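Local atomic coordinates of 6-phosphogluconolactonase (PDB entry 6VYE), a protein that probably hydrolyses 6-phosphogluconolactone to 6-phosphogluconate, the second step of the pentose phosphate pathway, in the parasite Trypanosoma cruzi. Residues V164-G169 against R218-L223. Numbering follows the deposited sequence.
Sequences VLLGLG and RHVILL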
loop_
_atom_site.group_PDB
_atom_site.type_symbol
_atom_site.label_atom_id
_atom_site.label_comp_id
_atom_site.label_asym_id
_atom_site.label_seq_id
_atom_site.Cartn_x
_atom_site.Cartn_y
_atom_site.Cartn_z
ATOM N N VAL A 164 -3.153 1.466 -5.474
ATOM C CA VAL A 164 -2.523 0.936 -4.244
ATOM C C VAL A 164 -1.090 1.461 -4.176
ATOM O O VAL A 164 -0.310 1.212 -5.102
ATOM C CB VAL A 164 -2.592 -0.590 -4.190
ATOM C CG1 VAL A 164 -1.758 -1.104 -3.019
ATOM C CG2 VAL A 164 -4.033 -1.064 -4.095
ATOM N N LEU A 165 -0.782 2.191 -3.113
ATOM C CA LEU A 165 0.584 2.687 -2.820
ATOM C C LEU A 165 1.320 1.732 -1.891
ATOM O O LEU A 165 0.826 1.469 -0.802
ATOM C CB LEU A 165 0.436 4.022 -2.112
ATOM C CG LEU A 165 0.460 5.245 -2.989
ATOM C CD1 LEU A 165 0.044 6.427 -2.119
ATOM C CD2 LEU A 165 1.876 5.435 -3.556
ATOM N N LEU A 166 2.514 1.308 -2.263
ATOM C CA LEU A 166 3.270 0.337 -1.452
ATOM C C LEU A 166 4.695 0.837 -1.188
ATOM O O LEU A 166 5.235 1.606 -2.018
ATOM C CB LEU A 166 3.282 -0.984 -2.219
ATOM C CG LEU A 166 1.922 -1.638 -2.445
ATOM C CD1 LEU A 166 2.094 -2.881 -3.270
ATOM C CD2 LEU A 166 1.211 -1.969 -1.142
ATOM N N GLY A 167 5.288 0.423 -0.080
ATOM C CA GLY A 167 6.734 0.640 0.163
ATOM C C GLY A 167 7.425 -0.706 0.278
ATOM O O GLY A 167 6.735 -1.639 0.669
ATOM N N LEU A 168 8.680 -0.827 -0.157
ATOM C CA LEU A 168 9.468 -2.071 -0.032
ATOM C C LEU A 168 10.301 -1.994 1.250
ATOM O O LEU A 168 11.141 -1.050 1.361
ATOM C CB LEU A 168 10.362 -2.223 -1.247
ATOM C CG LEU A 168 10.970 -3.609 -1.401
ATOM C CD1 LEU A 168 9.872 -4.628 -1.715
ATOM C CD2 LEU A 168 12.052 -3.632 -2.477
ATOM N N GLY A 169 10.099 -2.947 2.171
ATOM C CA GLY A 169 10.904 -3.024 3.395
ATOM C C GLY A 169 12.288 -3.580 3.119
ATOM O O GLY A 169 12.504 -4.153 2.008
ATOM N N ARG A 218 -6.329 -1.475 -10.064
ATOM C CA ARG A 218 -6.144 -0.875 -11.420
ATOM C C ARG A 218 -4.749 -0.245 -11.540
ATOM O O ARG A 218 -4.181 -0.287 -12.642
ATOM C CB ARG A 218 -7.235 0.166 -11.664
ATOM C CG ARG A 218 -8.633 -0.435 -11.652
ATOM C CD ARG A 218 -9.738 0.464 -12.184
ATOM N NE ARG A 218 -11.010 -0.247 -12.191
ATOM C CZ ARG A 218 -11.940 -0.203 -11.222
ATOM N NH1 ARG A 218 -11.812 0.576 -10.153
ATOM N NH2 ARG A 218 -13.029 -0.943 -11.341
ATOM N N HIS A 219 -4.237 0.377 -10.472
ATOM C CA HIS A 219 -2.875 0.962 -10.438
ATOM C C HIS A 219 -2.144 0.615 -9.142
ATOM O O HIS A 219 -2.714 0.828 -8.025
ATOM C CB HIS A 219 -2.910 2.466 -10.612
ATOM C CG HIS A 219 -3.673 2.870 -11.812
ATOM N ND1 HIS A 219 -3.055 3.077 -13.038
ATOM C CD2 HIS A 219 -4.997 3.093 -11.987
ATOM C CE1 HIS A 219 -3.964 3.427 -13.918
ATOM N NE2 HIS A 219 -5.168 3.477 -13.291
ATOM N N VAL A 220 -0.897 0.162 -9.291
ATOM C CA VAL A 220 -0.025 -0.170 -8.143
ATOM C C VAL A 220 1.246 0.666 -8.296
ATOM O O VAL A 220 1.843 0.663 -9.396
ATOM C CB VAL A 220 0.276 -1.683 -8.079
ATOM C CG1 VAL A 220 1.280 -1.993 -6.990
ATOM C CG2 VAL A 220 -0.987 -2.524 -7.942
ATOM N N ILE A 221 1.631 1.372 -7.246
ATOM C CA ILE A 221 2.829 2.268 -7.222
ATOM C C ILE A 221 3.679 1.799 -6.054
ATOM O O ILE A 221 3.184 1.891 -4.884
ATOM C CB ILE A 221 2.442 3.757 -7.078
ATOM C CG1 ILE A 221 1.482 4.199 -8.187
ATOM C CG2 ILE A 221 3.690 4.638 -7.014
ATOM C CD1 ILE A 221 0.840 5.556 -7.946
ATOM N N LEU A 222 4.863 1.255 -6.353
ATOM C CA LEU A 222 5.815 0.814 -5.312
ATOM C C LEU A 222 6.911 1.867 -5.205
ATOM O O LEU A 222 7.515 2.234 -6.245
ATOM C CB LEU A 222 6.395 -0.563 -5.646
ATOM C CG LEU A 222 7.408 -1.105 -4.635
ATOM C CD1 LEU A 222 6.720 -1.605 -3.381
ATOM C CD2 LEU A 222 8.209 -2.224 -5.246
ATOM N N LEU A 223 7.174 2.305 -3.976
ATOM C CA LEU A 223 8.281 3.223 -3.616
ATOM C C LEU A 223 9.391 2.381 -2.980
ATOM O O LEU A 223 9.107 1.627 -2.038
ATOM C CB LEU A 223 7.722 4.268 -2.654
ATOM C CG LEU A 223 6.620 5.147 -3.229
ATOM C CD1 LEU A 223 6.395 6.386 -2.387
ATOM C CD2 LEU A 223 6.995 5.561 -4.642
#
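The carbonyl oxygen of His-219 accepts the N-H of Val-164 at 2.7 Å (N to O), the shortest of five backbone hydrogen bonds between 164-169 and 218-223, whose strands run parallel. The ladder runs on from Ile-221 N to Val-164 O, Leu-166 N to Ile-221 O and Leu-223 N to Leu-166 O. It outlasts the first strand, since Leu-168 N, already in the loop, reaches Leu-223 O at 3.1 Å. Val-164 O, Ile-221 O, Leu-166 O and Leu-223 O each also receive a CA-H...O contact.

Bridged residues share a face: beta-branched Val-164, Val-220 and Ile-221 favour the extended backbone, the longer leucines reach across, and Gly-167 pairs with Leu-223 by backbone alone, its CA giving the contact to Leu-223 O. On one face, CD1 of Leu-222 lies 3.7 Å from CB of Leu-166; with CG of Leu-222 anti to its own backbone N (chi1 179°), the end of that side chain turns toward strand 163-167. CD1 of Leu-166 meets CG1 of Val-220 at 3.9 Å, the two crossing at a slant. On the other, Leu-165 and Ile-221 run side by side, with Leu-165 CD2 3.9 Å from Ile-221 CB.

Helices 24-38 and 54-66 cover the Leu-165/Ile-221 face, bringing Ile-32 and Leu-59 onto Leu-165. Within the mixed sheet of this Rossmann-like fold, strand 46-50 flanks 163-167 and strand 256-262 flanks 219-224.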